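Local atomic coordinates of NADH-rubredoxin oxidoreductase (Clostridium acetobutylicum, PDB entry 3KLJ), a protein that catalyses the NADH-dependent reduction of rubredoxin through a bound FAD, feeding electrons by way of rubredoxin to the dioxygen-scavenging system of an obligate anaerobe. Residues A[113-118]-A[230-235]. Numbering follows the deposited sequence. Where two conformers were deposited one is given.
Sequences GSIANK and KPNLDF. With FAD (flavin-adenine dinucleotide), chain B.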
ATOM      1  N   GLY A 113      -6.174   2.535   8.239  1.00 18.14           N
ATOM      2  CA  GLY A 113      -5.695   2.120   6.920  1.00 18.56           C
ATOM      3  C   GLY A 113      -6.305   2.815   5.707  1.00 19.11           C
ATOM      4  O   GLY A 113      -6.562   4.023   5.725  1.00 19.06           O
ATOM      5  N   SER A 114      -6.519   2.044   4.644  1.00 18.96           N
ATOM      6  CA  SER A 114      -6.950   2.597   3.365  1.00 19.26           C
ATOM      7  C   SER A 114      -8.258   2.000   2.857  1.00 18.92           C
ATOM      8  O   SER A 114      -8.732   0.986   3.361  1.00 18.80           O
ATOM      9  CB  SER A 114      -5.859   2.390   2.298  1.00 18.99           C
ATOM     10  OG  SER A 114      -4.661   3.049   2.665  1.00 20.51           O
ATOM     11  N   ILE A 115      -8.806   2.642   1.830  1.00 18.65           N
ATOM     12  CA  ILE A 115      -9.991   2.178   1.141  1.00 18.23           C
ATOM     13  C   ILE A 115      -9.730   2.252  -0.373  1.00 17.97           C
ATOM     14  O   ILE A 115      -9.203   3.245  -0.873  1.00 17.58           O
ATOM     15  CB  ILE A 115     -11.269   2.962   1.567  1.00 18.14           C
ATOM     16  CG1 ILE A 115     -12.525   2.333   0.935  1.00 19.03           C
ATOM     17  CG2 ILE A 115     -11.148   4.471   1.254  1.00 18.17           C
ATOM     18  CD1 ILE A 115     -13.838   2.652   1.687  1.00 19.37           C
ATOM     19  N   ALA A 116     -10.078   1.182  -1.081  1.00 17.41           N
ATOM     20  CA  ALA A 116      -9.871   1.106  -2.523  1.00 17.63           C
ATOM     21  C   ALA A 116     -10.675   2.180  -3.250  1.00 17.73           C
ATOM     22  O   ALA A 116     -11.840   2.424  -2.912  1.00 17.29           O
ATOM     23  CB  ALA A 116     -10.239  -0.272  -3.034  1.00 17.31           C
ATOM     24  N   ASN A 117     -10.038   2.834  -4.222  1.00 17.54           N
ATOM     25  CA  ASN A 117     -10.731   3.746  -5.120  1.00 18.40           C
ATOM     26  C   ASN A 117     -11.758   2.982  -5.947  1.00 19.16           C
ATOM     27  O   ASN A 117     -11.458   1.932  -6.512  1.00 19.12           O
ATOM     28  CB  ASN A 117      -9.755   4.448  -6.064  1.00 18.12           C
ATOM     29  CG  ASN A 117      -8.790   5.366  -5.340  1.00 18.00           C
ATOM     30  OD1 ASN A 117      -9.149   6.047  -4.375  1.00 15.62           O
ATOM     31  ND2 ASN A 117      -7.548   5.390  -5.810  1.00 16.58           N
ATOM     32  N   LYS A 118     -12.973   3.507  -6.003  1.00 20.48           N
ATOM     33  CA  LYS A 118     -14.033   2.875  -6.773  1.00 21.52           C
ATOM     34  C   LYS A 118     -14.277   3.639  -8.059  1.00 21.50           C
ATOM     35  O   LYS A 118     -14.487   4.851  -8.039  1.00 21.65           O
ATOM     36  CB  LYS A 118     -15.319   2.753  -5.947  1.00 21.98           C
ATOM     37  CG  LYS A 118     -15.468   1.414  -5.218  1.00 24.41           C
ATOM     38  CD  LYS A 118     -14.714   1.393  -3.894  1.00 27.63           C
ATOM     39  CE  LYS A 118     -14.589  -0.016  -3.311  1.00 28.83           C
ATOM     40  NZ  LYS A 118     -13.828  -0.001  -2.015  1.00 28.26           N
ATOM     41  N   LYS A 230      -6.918   5.081  -0.969  1.00 16.04           N
ATOM     42  CA  LYS A 230      -6.813   6.333  -0.190  1.00 17.12           C
ATOM     43  C   LYS A 230      -7.018   6.079   1.309  1.00 17.29           C
ATOM     44  O   LYS A 230      -7.751   5.158   1.684  1.00 17.80           O
ATOM     45  CB  LYS A 230      -7.879   7.352  -0.637  1.00 16.97           C
ATOM     46  CG  LYS A 230      -7.659   7.991  -1.999  1.00 19.86           C
ATOM     47  CD  LYS A 230      -8.719   9.085  -2.243  1.00 20.75           C
ATOM     48  CE  LYS A 230      -8.536   9.773  -3.577  1.00 21.09           C
ATOM     49  NZ  LYS A 230      -8.955   8.918  -4.719  1.00 22.88           N
ATOM     50  N   PRO A 231      -6.401   6.904   2.171  1.00 17.51           N
ATOM     51  CA  PRO A 231      -6.678   6.817   3.602  1.00 18.04           C
ATOM     52  C   PRO A 231      -8.172   6.715   3.922  1.00 18.26           C
ATOM     53  O   PRO A 231      -8.985   7.446   3.374  1.00 18.12           O
ATOM     54  CB  PRO A 231      -6.110   8.138   4.128  1.00 18.01           C
ATOM     55  CG  PRO A 231      -4.877   8.318   3.279  1.00 16.99           C
ATOM     56  CD  PRO A 231      -5.351   7.910   1.890  1.00 17.67           C
ATOM     57  N   ASN A 232      -8.510   5.782   4.799  1.00 18.94           N
ATOM     58  CA  ASN A 232      -9.886   5.553   5.208  1.00 19.81           C
ATOM     59  C   ASN A 232     -10.141   6.358   6.485  1.00 20.08           C
ATOM     60  O   ASN A 232      -9.777   5.922   7.576  1.00 20.09           O
ATOM     61  CB  ASN A 232     -10.079   4.049   5.426  1.00 19.88           C
ATOM     62  CG  ASN A 232     -11.539   3.634   5.538  1.00 20.75           C
ATOM     63  OD1 ASN A 232     -12.443   4.461   5.641  1.00 21.73           O
ATOM     64  ND2 ASN A 232     -11.767   2.328   5.527  1.00 20.72           N
ATOM     65  N   LEU A 233     -10.761   7.532   6.338  1.00 20.21           N
ATOM     66  CA  LEU A 233     -10.860   8.487   7.448  1.00 20.43           C
ATOM     67  C   LEU A 233     -12.173   9.287   7.546  1.00 20.90           C
ATOM     68  O   LEU A 233     -12.204  10.332   8.204  1.00 21.00           O
ATOM     69  CB  LEU A 233      -9.652   9.449   7.420  1.00 20.16           C
ATOM     70  CG  LEU A 233      -9.292  10.118   6.075  1.00 20.19           C
ATOM     71  CD1 LEU A 233     -10.437  11.019   5.559  1.00 19.17           C
ATOM     72  CD2 LEU A 233      -7.988  10.916   6.163  1.00 17.60           C
ATOM     73  N   ASP A 234     -13.255   8.804   6.932  1.00 21.08           N
ATOM     74  CA  ASP A 234     -14.544   9.507   6.953  0.50 21.19           C
ATOM     75  C   ASP A 234     -15.043   9.801   8.368  1.00 21.22           C
ATOM     76  O   ASP A 234     -15.696  10.814   8.604  1.00 21.14           O
ATOM     77  CB  ASP A 234     -15.615   8.727   6.185  0.50 21.30           C
ATOM     78  CG  ASP A 234     -16.833   9.577   5.863  0.50 21.39           C
ATOM     79  OD1 ASP A 234     -16.655  10.655   5.257  0.50 21.50           O
ATOM     80  OD2 ASP A 234     -17.961   9.177   6.217  0.50 21.78           O
ATOM     81  N   PHE A 235     -14.728   8.909   9.312  1.00 21.12           N
ATOM     82  CA  PHE A 235     -15.144   9.065  10.721  1.00 21.68           C
ATOM     83  C   PHE A 235     -14.553  10.290  11.455  1.00 21.74           C
ATOM     84  O   PHE A 235     -14.967  10.590  12.568  1.00 21.67           O
ATOM     85  CB  PHE A 235     -14.864   7.785  11.522  1.00 22.06           C
ATOM     86  CG  PHE A 235     -13.434   7.345  11.462  1.00 22.31           C
ATOM     87  CD1 PHE A 235     -13.015   6.457  10.487  1.00 23.63           C
ATOM     88  CD2 PHE A 235     -12.500   7.841  12.370  1.00 23.75           C
ATOM     89  CE1 PHE A 235     -11.674   6.064  10.411  1.00 25.06           C
ATOM     90  CE2 PHE A 235     -11.163   7.456  12.298  1.00 24.57           C
ATOM     91  CZ  PHE A 235     -10.754   6.565  11.325  1.00 24.57           C
TER
HETATM   92  PA  FAD B 401      -4.839  -1.700   7.071  1.00 18.30           P
HETATM   93  O1A FAD B 401      -5.790  -1.277   5.984  1.00 18.60           O
HETATM   94  O2A FAD B 401      -4.015  -2.907   6.692  1.00 19.35           O
HETATM   95  O5B FAD B 401      -5.656  -1.993   8.411  1.00 21.06           O
HETATM   96  C5B FAD B 401      -6.620  -1.073   8.891  1.00 20.91           C
HETATM   97  C4B FAD B 401      -7.769  -1.840   9.545  1.00 21.12           C
HETATM   98  O4B FAD B 401      -8.682  -0.920  10.140  1.00 19.85           O
HETATM   99  C3B FAD B 401      -8.562  -2.636   8.511  1.00 21.12           C
HETATM  100  O3B FAD B 401      -8.693  -3.976   8.956  1.00 23.72           O
HETATM  101  C2B FAD B 401      -9.911  -1.947   8.430  1.00 21.25           C
HETATM  102  O2B FAD B 401     -10.973  -2.856   8.246  1.00 23.46           O
HETATM  103  C1B FAD B 401     -10.010  -1.268   9.789  1.00 20.89           C
HETATM  104  N9A FAD B 401     -10.890  -0.085   9.797  1.00 21.12           N
HETATM  105  C8A FAD B 401     -11.078   0.826   8.792  1.00 21.82           C
HETATM  106  N7A FAD B 401     -11.966   1.756   9.213  1.00 21.27           N
HETATM  107  C5A FAD B 401     -12.345   1.460  10.473  1.00 21.30           C
HETATM  108  C6A FAD B 401     -13.231   2.075  11.359  1.00 21.45           C
HETATM  109  N6A FAD B 401     -14.084   3.001  10.917  1.00 20.16           N
HETATM  110  N1A FAD B 401     -13.420   1.516  12.610  1.00 20.91           N
HETATM  111  C2A FAD B 401     -12.745   0.367  12.981  1.00 20.44           C
HETATM  112  N3A FAD B 401     -11.878  -0.241  12.093  1.00 21.51           N
HETATM  113  C4A FAD B 401     -11.677   0.301  10.856  1.00 21.55           C
HETATM  114  N1  FAD B 401       2.643  -2.850   1.083  1.00 20.18           N
HETATM  115  C2  FAD B 401       3.996  -3.002   0.871  1.00 21.45           C
HETATM  116  O2  FAD B 401       4.783  -2.307   1.491  1.00 21.38           O
HETATM  117  N3  FAD B 401       4.474  -3.949  -0.012  1.00 20.29           N
HETATM  118  C4  FAD B 401       3.592  -4.745  -0.705  1.00 21.27           C
HETATM  119  O4  FAD B 401       4.051  -5.572  -1.498  1.00 20.99           O
HETATM  120  C4X FAD B 401       2.211  -4.593  -0.512  1.00 20.65           C
HETATM  121  N5  FAD B 401       1.301  -5.389  -1.191  1.00 19.24           N
HETATM  122  C5X FAD B 401      -0.057  -5.236  -0.990  1.00 18.91           C
HETATM  123  C6  FAD B 401      -0.971  -6.040  -1.685  1.00 18.36           C
HETATM  124  C7  FAD B 401      -2.347  -5.880  -1.460  1.00 17.62           C
HETATM  125  C7M FAD B 401      -3.330  -6.737  -2.202  1.00 17.50           C
HETATM  126  C8  FAD B 401      -2.804  -4.918  -0.559  1.00 17.67           C
HETATM  127  C8M FAD B 401      -4.277  -4.720  -0.304  1.00 16.29           C
HETATM  128  C9  FAD B 401      -1.892  -4.121   0.122  1.00 17.60           C
HETATM  129  C9A FAD B 401      -0.518  -4.278  -0.086  1.00 19.92           C
HETATM  130  N10 FAD B 401       0.391  -3.481   0.606  1.00 19.59           N
HETATM  131  C10 FAD B 401       1.747  -3.639   0.395  1.00 20.39           C
HETATM  132  C1' FAD B 401      -0.097  -2.438   1.556  1.00 19.11           C
HETATM  133  C2' FAD B 401      -0.057  -2.894   2.999  1.00 19.92           C
HETATM  134  O2' FAD B 401      -0.969  -3.962   3.155  1.00 21.00           O
HETATM  135  C3' FAD B 401      -0.468  -1.711   3.853  1.00 19.07           C
HETATM  136  O3' FAD B 401       0.517  -0.698   3.765  1.00 21.52           O
HETATM  137  C4' FAD B 401      -0.658  -2.067   5.318  1.00 19.39           C
HETATM  138  O4' FAD B 401      -1.612  -3.111   5.458  1.00 18.88           O
HETATM  139  C5' FAD B 401      -1.181  -0.835   6.047  1.00 18.13           C
HETATM  140  O5' FAD B 401      -1.531  -1.236   7.346  1.00 18.38           O
HETATM  141  P   FAD B 401      -2.549  -0.357   8.193  1.00 17.46           P
HETATM  142  O1P FAD B 401      -2.702  -0.983   9.570  1.00 18.90           O
HETATM  143  O2P FAD B 401      -2.134   1.094   8.214  1.00 18.74           O
HETATM  144  O3P FAD B 401      -3.940  -0.401   7.375  1.00 17.98           O
HETATM  145  O   HOH W   1      -9.241   0.497   5.896  1.00 18.06           O
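Ile115 and Lys230 pair through both their peptide groups: Ile115 N gives its hydrogen to Lys230 O at 2.7 Å, and Lys230 N returns one to Ile115 O at 2.9 Å. Ser114 CA also lies 3.2 Å from Lys230 O, in a bent CA-H...O contact. Two residues past that pair, Asn232 N makes a nearly straight hydrogen bond to Gly113 O (2.8 Å, 172° at the hydrogen). The result is a two-stranded antiparallel ribbon of 114-116 and 229-231, lying where the chain leaves the FAD-binding domain for the NADH-binding domain and where it returns, the two crossings of this glutathione reductase-type fold. Asn232 holds CG anti to its backbone N (chi1 -166°), which lays the amide against Ile115 CB and brings ND2 within 3.7 Å of C8A of the FAD adenine. A water accepts from this ND2 and donates to Ser114 O at 2.6 Å. Ser114 N and OG are taken by Tyr131 and Asp265, both FAD-binding residues. Gly113 CA lies 3.1 Å from the pyrophosphate oxygen O3P. At the far end the Lys230 chain bends at chi4 (74°), and NZ reaches Asn117 OD1 at 2.9 Å from above the amide plane, while Asn117 ND2 bonds to Val227 O.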